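Local coordinates for protein chitinase (Thermococcus chitonophagus, PDB 5XSW) that probably hydrolyses chitin as an endochitinase and holds a glycan in a pocket of its largely helical domain, at residues L192-A195 / Y196-K200; V298-T301 / M302-E305; F405-V408 / V409-F413; D452-T455 / I456-A460; V459-K462 / H463-E466. One frame throughout, in Å; residues are numbered along the deposited sequence.

Interaction 1: residues L192-A195 / Y196-K200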
loop_
_atom_site.group_PDB
_atom_site.type_symbol
_atom_site.label_atom_id
_atom_site.label_comp_id
_atom_site.label_asym_id
_atom_site.label_seq_id
_atom_site.Cartn_x
_atom_site.Cartn_y
_atom_site.Cartn_z
ATOM N N LEU A 192 1.473 21.584 9.062
ATOM C CA LEU A 192 0.086 21.859 8.650
ATOM C C LEU A 192 0.110 23.021 7.631
ATOM O O LEU A 192 -0.667 23.054 6.715
ATOM C CB LEU A 192 -0.803 22.264 9.843
ATOM C CG LEU A 192 -1.213 21.178 10.881
ATOM C CD1 LEU A 192 -1.919 21.784 12.104
ATOM C CD2 LEU A 192 -2.023 20.038 10.178
ATOM N N ALA A 193 0.965 24.017 7.877
ATOM C CA ALA A 193 0.922 25.240 7.059
ATOM C C ALA A 193 1.414 24.887 5.679
ATOM O O ALA A 193 0.937 25.422 4.673
ATOM C CB ALA A 193 1.794 26.383 7.692
ATOM N N LEU A 194 2.395 23.992 5.607
ATOM C CA LEU A 194 2.930 23.635 4.311
ATOM C C LEU A 194 1.893 22.768 3.581
ATOM O O LEU A 194 1.748 22.898 2.365
ATOM C CB LEU A 194 4.279 22.873 4.413
ATOM C CG LEU A 194 4.851 22.339 3.078
ATOM C CD1 LEU A 194 5.007 23.531 2.070
ATOM C CD2 LEU A 194 6.210 21.628 3.261
ATOM N N ALA A 195 1.201 21.878 4.293
ATOM C CA ALA A 195 0.142 21.097 3.638
ATOM C C ALA A 195 -0.919 22.033 3.023
ATOM O O ALA A 195 -1.449 21.780 1.965
ATOM C CB ALA A 195 -0.551 20.119 4.669
ATOM N N TYR A 196 -1.258 23.074 3.772
ATOM C CA TYR A 196 -2.236 24.094 3.346
ATOM C C TYR A 196 -1.736 24.810 2.089
ATOM O O TYR A 196 -2.376 24.818 1.079
ATOM C CB TYR A 196 -2.402 25.090 4.493
ATOM C CG TYR A 196 -3.380 26.238 4.288
ATOM C CD1 TYR A 196 -4.484 26.122 3.445
ATOM C CD2 TYR A 196 -3.208 27.440 4.997
ATOM C CE1 TYR A 196 -5.401 27.187 3.311
ATOM C CE2 TYR A 196 -4.097 28.498 4.849
ATOM C CZ TYR A 196 -5.174 28.371 3.998
ATOM O OH TYR A 196 -6.067 29.426 3.884
ATOM N N GLU A 197 -0.551 25.395 2.154
ATOM C CA GLU A 197 -0.061 26.195 1.028
ATOM C C GLU A 197 0.274 25.332 -0.187
ATOM O O GLU A 197 0.028 25.703 -1.348
ATOM C CB GLU A 197 1.174 27.065 1.482
ATOM C CG GLU A 197 1.658 28.075 0.376
ATOM C CD GLU A 197 0.588 29.130 -0.003
ATOM O OE1 GLU A 197 -0.323 29.468 0.825
ATOM O OE2 GLU A 197 0.685 29.657 -1.129
ATOM N N TRP A 198 0.845 24.163 0.052
ATOM C CA TRP A 198 1.206 23.277 -1.038
ATOM C C TRP A 198 -0.020 22.579 -1.648
ATOM O O TRP A 198 -0.213 22.634 -2.870
ATOM C CB TRP A 198 2.229 22.212 -0.529
ATOM C CG TRP A 198 3.025 21.531 -1.601
ATOM C CD1 TRP A 198 2.870 21.623 -2.976
ATOM C CD2 TRP A 198 4.107 20.639 -1.383
ATOM N NE1 TRP A 198 3.829 20.854 -3.599
ATOM C CE2 TRP A 198 4.603 20.249 -2.637
ATOM C CE3 TRP A 198 4.741 20.160 -0.224
ATOM C CZ2 TRP A 198 5.677 19.362 -2.769
ATOM C CZ3 TRP A 198 5.811 19.319 -0.360
ATOM C CH2 TRP A 198 6.261 18.912 -1.633
ATOM N N PHE A 199 -0.875 21.939 -0.831
ATOM C CA PHE A 199 -1.941 21.059 -1.413
ATOM C C PHE A 199 -3.335 21.635 -1.193
ATOM O O PHE A 199 -4.326 21.017 -1.574
ATOM C CB PHE A 199 -1.849 19.602 -0.829
ATOM C CG PHE A 199 -0.509 18.953 -1.133
ATOM C CD1 PHE A 199 -0.215 18.565 -2.425
ATOM C CD2 PHE A 199 0.455 18.770 -0.118
ATOM C CE1 PHE A 199 1.059 18.027 -2.744
ATOM C CE2 PHE A 199 1.685 18.203 -0.421
ATOM C CZ PHE A 199 1.995 17.873 -1.748
ATOM N N LYS A 200 -3.394 22.833 -0.594
ATOM C CA LYS A 200 -4.650 23.603 -0.388
ATOM C C LYS A 200 -5.552 22.943 0.613
ATOM O O LYS A 200 -6.771 23.174 0.619
ATOM C CB LYS A 200 -5.418 23.808 -1.721
ATOM C CG LYS A 200 -4.461 24.189 -2.891
ATOM C CD LYS A 200 -3.570 25.421 -2.505
ATOM C CE LYS A 200 -2.561 25.640 -3.656
ATOM N NZ LYS A 200 -1.633 26.829 -3.385
#
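Residues 192-195 and 196-200 make up the last turns of helix 186-199. Four backbone i to i+4 bonds join them. The shortest runs from Trp-198 N to Leu-194 O, 2.8 Å. The last, from Phe-199 N to Ala-195 O, measures 2.9 Å. Lys-200 then leaves the helix with positive phi (69°). Its chain folds back over the end of the helix, and NZ donates to Glu-197 O at 2.9 Å. Leu-194 and Trp-198 are the side chains that meet across the contact. They lie side by side and point the same way. Leu-194 CG is 4.0 Å from Trp-198 CE3, and Leu-194 CD1 is 4.0 Å from Trp-198 CB. The Trp-198 indole is also held on one face, where Phe-199 CZ sits 3.5 Å above the centre of the ring. Ala-195 is small, and it packs against Leu-206 of helix 203-214 and Ala-297 of helix 288-311. Tyr-196 turns to loops, touching Ile-115 and Met-153. Trp-198 NE1 bonds to His-468 O. Glu-197 forms a salt bridge with Arg-458 of helix 449-461. The close arginine would probably favour the ionised carboxylate, and the salt bridge ties helix 186-199 to helix 449-461.

Interaction 2: residues V298-T301 / M302-E305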
loop_
_atom_site.group_PDB
_atom_site.type_symbol
_atom_site.label_atom_id
_atom_site.label_comp_id
_atom_site.label_asym_id
_atom_site.label_seq_id
_atom_site.Cartn_x
_atom_site.Cartn_y
_atom_site.Cartn_z
ATOM N N VAL A 298 -1.006 14.375 1.468
ATOM C CA VAL A 298 -0.803 13.698 0.200
ATOM C C VAL A 298 -1.721 12.493 0.064
ATOM O O VAL A 298 -2.231 12.239 -1.021
ATOM C CB VAL A 298 0.690 13.276 0.022
ATOM C CG1 VAL A 298 0.921 12.391 -1.241
ATOM C CG2 VAL A 298 1.579 14.603 -0.047
ATOM N N SER A 299 -1.945 11.761 1.158
ATOM C CA SER A 299 -2.867 10.632 1.098
ATOM C C SER A 299 -4.297 11.061 0.727
ATOM O O SER A 299 -4.987 10.401 -0.060
ATOM C CB SER A 299 -2.894 9.905 2.468
ATOM O OG SER A 299 -3.593 8.667 2.332
ATOM N N LEU A 300 -4.758 12.134 1.348
ATOM C CA LEU A 300 -6.055 12.714 1.044
ATOM C C LEU A 300 -6.100 13.243 -0.384
ATOM O O LEU A 300 -7.066 13.057 -1.104
ATOM C CB LEU A 300 -6.371 13.825 2.031
ATOM C CG LEU A 300 -6.591 13.346 3.460
ATOM C CD1 LEU A 300 -6.345 14.463 4.453
ATOM C CD2 LEU A 300 -7.986 12.785 3.603
ATOM N N THR A 301 -5.009 13.867 -0.790
ATOM C CA THR A 301 -4.883 14.422 -2.118
ATOM C C THR A 301 -5.002 13.306 -3.139
ATOM O O THR A 301 -5.627 13.470 -4.165
ATOM C CB THR A 301 -3.545 15.154 -2.288
ATOM O OG1 THR A 301 -3.552 16.331 -1.483
ATOM C CG2 THR A 301 -3.309 15.527 -3.736
ATOM N N MET A 302 -4.426 12.157 -2.820
ATOM C CA MET A 302 -4.454 11.022 -3.712
ATOM C C MET A 302 -5.893 10.603 -3.987
ATOM O O MET A 302 -6.231 10.297 -5.108
ATOM C CB MET A 302 -3.681 9.850 -3.112
ATOM C CG MET A 302 -3.812 8.550 -3.884
ATOM S SD MET A 302 -5.265 7.583 -3.438
ATOM C CE MET A 302 -4.730 6.862 -1.892
ATOM N N GLU A 303 -6.738 10.606 -2.968
ATOM C CA GLU A 303 -8.119 10.216 -3.178
ATOM C C GLU A 303 -8.796 11.167 -4.160
ATOM O O GLU A 303 -9.448 10.737 -5.095
ATOM C CB GLU A 303 -8.889 10.255 -1.864
ATOM C CG GLU A 303 -8.328 9.405 -0.743
ATOM C CD GLU A 303 -9.063 9.634 0.556
ATOM O OE1 GLU A 303 -10.285 9.815 0.505
ATOM O OE2 GLU A 303 -8.426 9.652 1.614
ATOM N N ARG A 304 -8.590 12.461 -3.952
ATOM C CA ARG A 304 -9.200 13.481 -4.783
ATOM C C ARG A 304 -8.707 13.397 -6.213
ATOM O O ARG A 304 -9.493 13.457 -7.136
ATOM C CB ARG A 304 -8.919 14.866 -4.210
ATOM C CG ARG A 304 -9.731 15.986 -4.832
ATOM C CD ARG A 304 -9.822 17.171 -3.895
ATOM N NE ARG A 304 -10.492 18.330 -4.465
ATOM C CZ ARG A 304 -9.877 19.305 -5.116
ATOM N NH1 ARG A 304 -8.572 19.264 -5.312
ATOM N NH2 ARG A 304 -10.573 20.324 -5.583
ATOM N N GLU A 305 -7.402 13.220 -6.372
ATOM C CA GLU A 305 -6.780 13.047 -7.683
ATOM C C GLU A 305 -7.298 11.807 -8.387
ATOM O O GLU A 305 -7.498 11.811 -9.630
ATOM C CB GLU A 305 -5.240 12.987 -7.604
ATOM C CG GLU A 305 -4.520 14.357 -7.200
ATOM C CD GLU A 305 -4.173 15.272 -8.408
ATOM O OE1 GLU A 305 -4.465 14.860 -9.555
ATOM O OE2 GLU A 305 -3.530 16.360 -8.212
HETATM O O HOH W 1 -6.288 8.003 2.013
#
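Leu-300 O faces two backbone N-H groups of the next turn. Arg-304 N is 3.3 Å away and makes a nearly straight bond. Glu-303 N is nearer, 3.1 Å from Leu-300 O, but its bond is bent and weak. Glu-303 N also makes a long, weak bond to Ser-299 O. The next carbonyl is held more simply: Glu-305 N donates to Thr-301 O at 2.8 Å, at 170°. Water 1 lies between Ser-299 OG (2.8 Å) and Glu-303 OE2 (2.7 Å) and can donate to either, though not necessarily to both at once. Glu-303 reaches it with a chain extended beyond CG, running alongside Leu-300. Leu-300 CD2 comes within 3.7 Å of the same OE2. One residue on, Thr-301 and Glu-305 also lie side by side, with Thr-301 CG2 3.9 Å from Glu-305 CG. The Glu-305 carboxylate forms a salt bridge with Arg-106 and a hydrogen bond to Tyr-112. Arg-304 pairs with Glu-328. The contact lies in the middle of the long helix 288-311. Leu-300 packs on helices 203-214 and 327-338, and Glu-303 on the latter. Met-302 faces helix 254-263, where Asn-256 also bonds Ser-299 OG.

Interaction 3: residues F405-V408 / V409-F413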
loop_
_atom_site.group_PDB
_atom_site.type_symbol
_atom_site.label_atom_id
_atom_site.label_comp_id
_atom_site.label_asym_id
_atom_site.label_seq_id
_atom_site.Cartn_x
_atom_site.Cartn_y
_atom_site.Cartn_z
ATOM N N PHE A 405 12.984 23.572 10.160
ATOM C CA PHE A 405 11.856 23.192 9.302
ATOM C C PHE A 405 12.304 22.903 7.874
ATOM O O PHE A 405 12.030 21.816 7.336
ATOM C CB PHE A 405 10.782 24.272 9.329
ATOM C CG PHE A 405 9.606 23.932 8.446
ATOM C CD1 PHE A 405 8.650 23.006 8.877
ATOM C CD2 PHE A 405 9.488 24.484 7.170
ATOM C CE1 PHE A 405 7.583 22.645 8.046
ATOM C CE2 PHE A 405 8.410 24.124 6.338
ATOM C CZ PHE A 405 7.460 23.221 6.797
ATOM N N PHE A 406 13.083 23.796 7.251
ATOM C CA PHE A 406 13.454 23.532 5.869
ATOM C C PHE A 406 14.525 22.445 5.685
ATOM O O PHE A 406 14.510 21.780 4.675
ATOM C CB PHE A 406 13.909 24.823 5.152
ATOM C CG PHE A 406 12.771 25.720 4.806
ATOM C CD1 PHE A 406 11.980 25.448 3.704
ATOM C CD2 PHE A 406 12.442 26.800 5.613
ATOM C CE1 PHE A 406 10.878 26.256 3.373
ATOM C CE2 PHE A 406 11.327 27.616 5.284
ATOM C CZ PHE A 406 10.542 27.325 4.171
ATOM N N THR A 407 15.435 22.277 6.652
ATOM C CA THR A 407 16.327 21.104 6.675
ATOM C C THR A 407 15.542 19.787 6.645
ATOM O O THR A 407 15.869 18.888 5.894
ATOM C CB THR A 407 17.217 21.127 7.958
ATOM O OG1 THR A 407 17.916 22.375 8.005
ATOM C CG2 THR A 407 18.224 20.014 7.968
ATOM N N VAL A 408 14.534 19.670 7.492
ATOM C CA VAL A 408 13.713 18.446 7.483
ATOM C C VAL A 408 13.002 18.304 6.136
ATOM O O VAL A 408 12.980 17.213 5.492
ATOM C CB VAL A 408 12.694 18.470 8.639
ATOM C CG1 VAL A 408 11.765 17.200 8.521
ATOM C CG2 VAL A 408 13.475 18.488 10.029
ATOM N N VAL A 409 12.436 19.405 5.638
ATOM C CA VAL A 409 11.773 19.288 4.332
ATOM C C VAL A 409 12.767 18.777 3.278
ATOM O O VAL A 409 12.476 17.900 2.462
ATOM C CB VAL A 409 11.150 20.632 3.893
ATOM C CG1 VAL A 409 10.650 20.517 2.444
ATOM C CG2 VAL A 409 9.949 20.948 4.826
ATOM N N ARG A 410 13.970 19.325 3.300
ATOM C CA ARG A 410 14.968 18.881 2.308
ATOM C C ARG A 410 15.379 17.419 2.485
ATOM O O ARG A 410 15.640 16.712 1.493
ATOM C CB ARG A 410 16.230 19.747 2.409
ATOM C CG ARG A 410 17.179 19.553 1.226
ATOM C CD ARG A 410 18.256 20.613 1.241
ATOM N NE ARG A 410 19.144 20.507 0.080
ATOM C CZ ARG A 410 20.346 21.084 0.010
ATOM N NH1 ARG A 410 20.797 21.815 1.032
ATOM N NH2 ARG A 410 21.094 20.928 -1.081
ATOM N N GLN A 411 15.470 16.969 3.732
ATOM C CA GLN A 411 15.802 15.562 4.010
ATOM C C GLN A 411 14.700 14.590 3.626
ATOM O O GLN A 411 14.963 13.447 3.218
ATOM C CB GLN A 411 16.076 15.349 5.497
ATOM C CG GLN A 411 17.368 16.022 6.013
ATOM C CD GLN A 411 17.474 16.014 7.568
ATOM O OE1 GLN A 411 16.611 15.458 8.273
ATOM N NE2 GLN A 411 18.534 16.634 8.088
ATOM N N LYS A 412 13.454 14.998 3.831
ATOM C CA LYS A 412 12.366 14.027 3.708
ATOM C C LYS A 412 11.514 14.100 2.425
ATOM O O LYS A 412 10.830 13.127 2.100
ATOM C CB LYS A 412 11.434 14.164 4.915
ATOM C CG LYS A 412 12.250 14.087 6.261
ATOM C CD LYS A 412 12.850 12.676 6.451
ATOM C CE LYS A 412 13.674 12.605 7.812
ATOM N NZ LYS A 412 14.201 11.204 7.955
ATOM N N PHE A 413 11.527 15.241 1.741
ATOM C CA PHE A 413 10.758 15.384 0.509
ATOM C C PHE A 413 11.605 15.770 -0.712
ATOM O O PHE A 413 12.742 16.214 -0.577
ATOM C CB PHE A 413 9.612 16.392 0.745
ATOM C CG PHE A 413 8.661 15.934 1.847
ATOM C CD1 PHE A 413 7.847 14.813 1.659
ATOM C CD2 PHE A 413 8.612 16.593 3.034
ATOM C CE1 PHE A 413 6.983 14.372 2.648
ATOM C CE2 PHE A 413 7.741 16.186 4.050
ATOM C CZ PHE A 413 6.942 15.057 3.893
#
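Phe-405 and Val-409 make the main side-chain contact. Val-409 CG2 lies over one face of the Phe-405 ring, 4.1 Å from its centroid and 22° off the normal. This is a CH-pi contact. The methyl sits toward the rim, nearest to Phe-405 CE2 at 3.8 Å. Two torsions bring the groups together. The ring of Phe-405 leaves with CG opposite its own backbone N (chi1 179°), while Val-409 CG2 is the branch beside its backbone N. That same methyl is 3.4 Å from Phe-405 O. On another side of the helix, Thr-407 and Gln-411 run alongside each other, and Thr-407 CG2 is 3.4 Å from Gln-411 NE2. Val-408 CG1 meets Lys-412 CG at 3.9 Å, the two chains crossing at a slant.

Behind these contacts stand the backbone bonds. Lys-412 N to Val-408 O is the shortest, at 2.8 Å. Val-409 N donates to Phe-405 O. Phe-413 N still bonds back to Val-409 O at 2.9 Å, although Phe-413 has left helical angles.

Farther out, Phe-405 meets Phe-453 edge to face and touches Leu-194 of helix 186-199. Lys-412 NZ forms a salt bridge with Asp-276, and Arg-410 has a cation-pi contact with Trp-424. The whole is the C-terminal part of an amphipathic helix, 399-412. Phe-405, Phe-406 and Val-409 face the core of the helical domain, while Arg-410 and Gln-411 lie at the surface.

Interaction 4: residues D452-T455 / I456-A460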
loop_
_atom_site.group_PDB
_atom_site.type_symbol
_atom_site.label_atom_id
_atom_site.label_comp_id
_atom_site.label_asym_id
_atom_site.label_seq_id
_atom_site.Cartn_x
_atom_site.Cartn_y
_atom_site.Cartn_z
ATOM N N ASP A 452 2.909 35.570 9.667
ATOM C CA ASP A 452 4.033 35.574 8.747
ATOM C C ASP A 452 4.340 34.265 8.024
ATOM O O ASP A 452 5.041 34.268 7.010
ATOM C CB ASP A 452 5.307 35.964 9.502
ATOM C CG ASP A 452 5.219 37.348 10.103
ATOM O OD1 ASP A 452 4.807 38.284 9.368
ATOM O OD2 ASP A 452 5.540 37.484 11.293
ATOM N N PHE A 453 3.969 33.121 8.594
ATOM C CA PHE A 453 4.587 31.912 8.037
ATOM C C PHE A 453 4.129 31.569 6.595
ATOM O O PHE A 453 4.913 31.026 5.809
ATOM C CB PHE A 453 4.379 30.677 8.996
ATOM C CG PHE A 453 5.252 29.495 8.609
ATOM C CD1 PHE A 453 6.621 29.599 8.656
ATOM C CD2 PHE A 453 4.684 28.285 8.178
ATOM C CE1 PHE A 453 7.462 28.529 8.255
ATOM C CE2 PHE A 453 5.480 27.208 7.794
ATOM C CZ PHE A 453 6.871 27.317 7.825
ATOM N N LEU A 454 2.885 31.891 6.203
ATOM C CA LEU A 454 2.527 31.644 4.807
ATOM C C LEU A 454 3.395 32.454 3.837
ATOM O O LEU A 454 3.753 31.976 2.751
ATOM C CB LEU A 454 1.061 31.986 4.517
ATOM C CG LEU A 454 0.028 30.979 5.049
ATOM C CD1 LEU A 454 -1.427 31.419 4.659
ATOM C CD2 LEU A 454 0.371 29.568 4.457
ATOM N N THR A 455 3.760 33.664 4.254
ATOM C CA THR A 455 4.613 34.508 3.364
ATOM C C THR A 455 6.021 33.888 3.250
ATOM O O THR A 455 6.599 33.791 2.166
ATOM C CB THR A 455 4.624 35.967 3.891
ATOM O OG1 THR A 455 3.302 36.516 3.760
ATOM C CG2 THR A 455 5.593 36.836 3.020
ATOM N N ILE A 456 6.534 33.355 4.372
ATOM C CA ILE A 456 7.805 32.635 4.354
ATOM C C ILE A 456 7.743 31.436 3.413
ATOM O O ILE A 456 8.645 31.188 2.579
ATOM C CB ILE A 456 8.199 32.133 5.769
ATOM C CG1 ILE A 456 8.494 33.295 6.740
ATOM C CG2 ILE A 456 9.356 31.090 5.633
ATOM C CD1 ILE A 456 9.838 34.091 6.408
ATOM N N LEU A 457 6.675 30.653 3.541
ATOM C CA LEU A 457 6.491 29.521 2.598
ATOM C C LEU A 457 6.467 29.948 1.103
ATOM O O LEU A 457 7.079 29.290 0.233
ATOM C CB LEU A 457 5.194 28.768 2.927
ATOM C CG LEU A 457 5.238 27.914 4.238
ATOM C CD1 LEU A 457 3.882 27.207 4.518
ATOM C CD2 LEU A 457 6.398 26.883 4.182
ATOM N N ARG A 458 5.786 31.046 0.823
ATOM C CA ARG A 458 5.661 31.534 -0.566
ATOM C C ARG A 458 6.997 31.988 -1.097
ATOM O O ARG A 458 7.355 31.690 -2.248
ATOM C CB ARG A 458 4.639 32.694 -0.629
ATOM C CG ARG A 458 3.231 32.148 -0.523
ATOM C CD ARG A 458 2.124 33.170 -0.462
ATOM N NE ARG A 458 0.900 32.468 -0.088
ATOM C CZ ARG A 458 -0.113 33.021 0.539
ATOM N NH1 ARG A 458 -0.087 34.306 0.854
ATOM N NH2 ARG A 458 -1.149 32.284 0.894
ATOM N N VAL A 459 7.767 32.661 -0.235
ATOM C CA VAL A 459 9.130 33.009 -0.623
ATOM C C VAL A 459 9.910 31.781 -0.941
ATOM O O VAL A 459 10.544 31.701 -2.005
ATOM C CB VAL A 459 9.819 33.811 0.471
ATOM C CG1 VAL A 459 11.319 33.866 0.217
ATOM C CG2 VAL A 459 9.197 35.203 0.494
ATOM N N ALA A 460 9.860 30.780 -0.060
ATOM C CA ALA A 460 10.581 29.535 -0.384
ATOM C C ALA A 460 10.084 28.931 -1.685
ATOM O O ALA A 460 10.883 28.460 -2.516
ATOM C CB ALA A 460 10.425 28.492 0.780
#
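Phe-453 and Leu-457 form the tight part of this contact, one turn apart on a buried alpha helix, 449-461. Leu-457 CG lies over one face of the Phe-453 ring, 4.1 Å from the centroid, in a CH-pi contact. Three carbons of the leucine share the ring. Both CG and CD1 come within 3.6 Å of Phe-453 CE2, and CD2 reaches Phe-453 CZ at 3.7 Å. The ring gets there because Phe-453 CG stands opposite its backbone N (chi1 -167°), which swings it toward the following turn. Ile-456 approaches the same ring from another direction. Its side chain crosses that of Phe-453 at about a right angle, with Ile-456 CG2 4.1 Å from Phe-453 CE1.

Four i to i+4 backbone bonds join the two segments. Leu-457 N to Phe-453 O is the straightest bond, 2.9 Å at 171°. The turn before is kinked: the N atoms of Leu-454 and Thr-455 lack the usual bond to the preceding turn.

The looser part lies around Leu-454, and it is buried as well. Its methyl CD2 is 4.2 Å from Leu-457 CD1. The polar ends nearby have partners outside the two segments. Asp-452 bonds to Tyr-139, Ser-448 and Trp-442. Arg-458 NH1 donates to Pro-159 O, while its NH2 pairs with Glu-197 of helix 186-199. With the arginine extended from CG to NE, its guanidinium is laid flat against the leucine: Leu-454 CB sits 4.2 Å above the centre of that plane.

Interaction 5: residues V459-K462 / H463-E466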
loop_
_atom_site.group_PDB
_atom_site.type_symbol
_atom_site.label_atom_id
_atom_site.label_comp_id
_atom_site.label_asym_id
_atom_site.label_seq_id
_atom_site.Cartn_x
_atom_site.Cartn_y
_atom_site.Cartn_z
ATOM N N VAL A 459 7.767 32.661 -0.235
ATOM C CA VAL A 459 9.130 33.009 -0.623
ATOM C C VAL A 459 9.910 31.781 -0.941
ATOM O O VAL A 459 10.544 31.701 -2.005
ATOM C CB VAL A 459 9.819 33.811 0.471
ATOM C CG1 VAL A 459 11.319 33.866 0.217
ATOM C CG2 VAL A 459 9.197 35.203 0.494
ATOM N N ALA A 460 9.860 30.780 -0.060
ATOM C CA ALA A 460 10.581 29.535 -0.384
ATOM C C ALA A 460 10.084 28.931 -1.685
ATOM O O ALA A 460 10.883 28.460 -2.516
ATOM C CB ALA A 460 10.425 28.492 0.780
ATOM N N MET A 461 8.754 28.902 -1.853
ATOM C CA MET A 461 8.192 28.181 -3.004
ATOM C C MET A 461 8.396 28.847 -4.353
ATOM O O MET A 461 8.255 28.196 -5.416
ATOM C CB MET A 461 6.673 27.928 -2.782
ATOM C CG MET A 461 6.502 26.912 -1.602
ATOM S SD MET A 461 4.773 26.658 -1.166
ATOM C CE MET A 461 4.249 25.570 -2.484
ATOM N N LYS A 462 8.748 30.134 -4.325
ATOM C CA LYS A 462 9.168 30.816 -5.560
ATOM C C LYS A 462 10.329 30.059 -6.159
ATOM O O LYS A 462 10.553 30.111 -7.339
ATOM C CB LYS A 462 9.578 32.273 -5.273
ATOM C CG LYS A 462 8.426 33.235 -4.982
ATOM C CD LYS A 462 7.737 33.567 -6.377
ATOM C CE LYS A 462 6.598 34.582 -6.284
ATOM N NZ LYS A 462 5.872 34.722 -7.619
ATOM N N HIS A 463 11.108 29.365 -5.355
ATOM C CA HIS A 463 12.227 28.588 -5.864
ATOM C C HIS A 463 11.930 27.122 -6.159
ATOM O O HIS A 463 12.782 26.399 -6.564
ATOM C CB HIS A 463 13.428 28.676 -4.937
ATOM C CG HIS A 463 13.911 30.062 -4.704
ATOM N ND1 HIS A 463 15.067 30.545 -5.259
ATOM C CD2 HIS A 463 13.394 31.070 -3.981
ATOM C CE1 HIS A 463 15.240 31.791 -4.886
ATOM N NE2 HIS A 463 14.238 32.135 -4.112
ATOM N N TRP A 464 10.673 26.665 -5.949
ATOM C CA TRP A 464 10.346 25.254 -6.169
ATOM C C TRP A 464 9.968 24.970 -7.632
ATOM O O TRP A 464 9.449 25.838 -8.327
ATOM C CB TRP A 464 9.210 24.840 -5.218
ATOM C CG TRP A 464 9.610 24.751 -3.757
ATOM C CD1 TRP A 464 10.714 25.301 -3.161
ATOM C CD2 TRP A 464 8.883 24.083 -2.711
ATOM N NE1 TRP A 464 10.715 25.027 -1.811
ATOM C CE2 TRP A 464 9.603 24.270 -1.513
ATOM C CE3 TRP A 464 7.677 23.349 -2.674
ATOM C CZ2 TRP A 464 9.170 23.744 -0.281
ATOM C CZ3 TRP A 464 7.249 22.828 -1.458
ATOM C CH2 TRP A 464 7.987 23.037 -0.276
ATOM N N PRO A 465 10.220 23.745 -8.110
ATOM C CA PRO A 465 9.835 23.400 -9.484
ATOM C C PRO A 465 8.339 23.649 -9.734
ATOM O O PRO A 465 7.525 23.463 -8.814
ATOM C CB PRO A 465 10.139 21.903 -9.585
ATOM C CG PRO A 465 10.883 21.546 -8.381
ATOM C CD PRO A 465 10.690 22.583 -7.340
ATOM N N GLU A 466 8.007 24.088 -10.951
ATOM C CA GLU A 466 6.634 24.323 -11.380
ATOM C C GLU A 466 6.222 23.221 -12.345
ATOM O O GLU A 466 7.067 22.697 -13.077
ATOM C CB GLU A 466 6.510 25.703 -12.042
ATOM C CG GLU A 466 6.726 26.874 -11.070
ATOM C CD GLU A 466 5.453 27.239 -10.331
ATOM O OE1 GLU A 466 4.473 26.463 -10.405
ATOM O OE2 GLU A 466 5.407 28.325 -9.710
HETATM O O HOH W 2 10.023 28.218 -9.515
HETATM O O HOH W 3 8.060 30.576 -9.515
#
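Met-461 lies on one face of the Trp-464 indole. These two residues are the ends of a type I beta turn that takes the chain out of helix 449-461. Met-461 CG is over the six-membered ring, 3.9 Å from its centroid and only 12° off the normal, a close CH-pi contact. The sulfur stands above the same ring but farther off, with SD 4.8 Å from the centroid. This is a Met-aromatic contact at a distance. Met-461 CA also lies over the indole, nearer its five-membered part. Trp-464 meets two other aromatic rings edge to face, those of Phe-414 and Trp-198. The imidazole of His-463 is approached at its edge, near its plane, by two carbonyl oxygens, Val-459 O and Ala-460 O. Of these, Val-459 O is 3.5 Å from His-463 CD2.

Trp-464 N closes the turn on Met-461 O at 2.9 Å. His-463 N donates to Ala-460 O at 3.0 Å. Both rings leave with CG beside the backbone N; for Trp-464 (chi1 -71°) this lays the indole back over Met-461.

His-463 NE2 is hydrogen-bonded to Asp-430 of helix 421-439, which ties the turn to that helix. Lys-462 lies on the exposed side. Water 2 lies 2.9 Å from Lys-462 O and 2.7 Å from Trp-464 O and can donate to either, though other acceptors compete for its protons.

In the fold
The five contacts follow one another along the chain in numerical order, and all lie in the helical domain. Interaction 1, on helix 186-199, is the hub: it touches each of the other four. Its centre is 11 Å from that of interaction 4 and 13 to 15 Å from those of 2, 3 and 5. Interactions 4 and 5 share Val-459 and Ala-460, on helix 449-461. Interaction 3, on helix 399-412, packs against both. Interaction 2, on helix 288-311, touches interaction 1 through Phe-199, but stays about 14 Å from interaction 4 at the nearest atoms. Helix 186-199 thus joins the other three helices into one core.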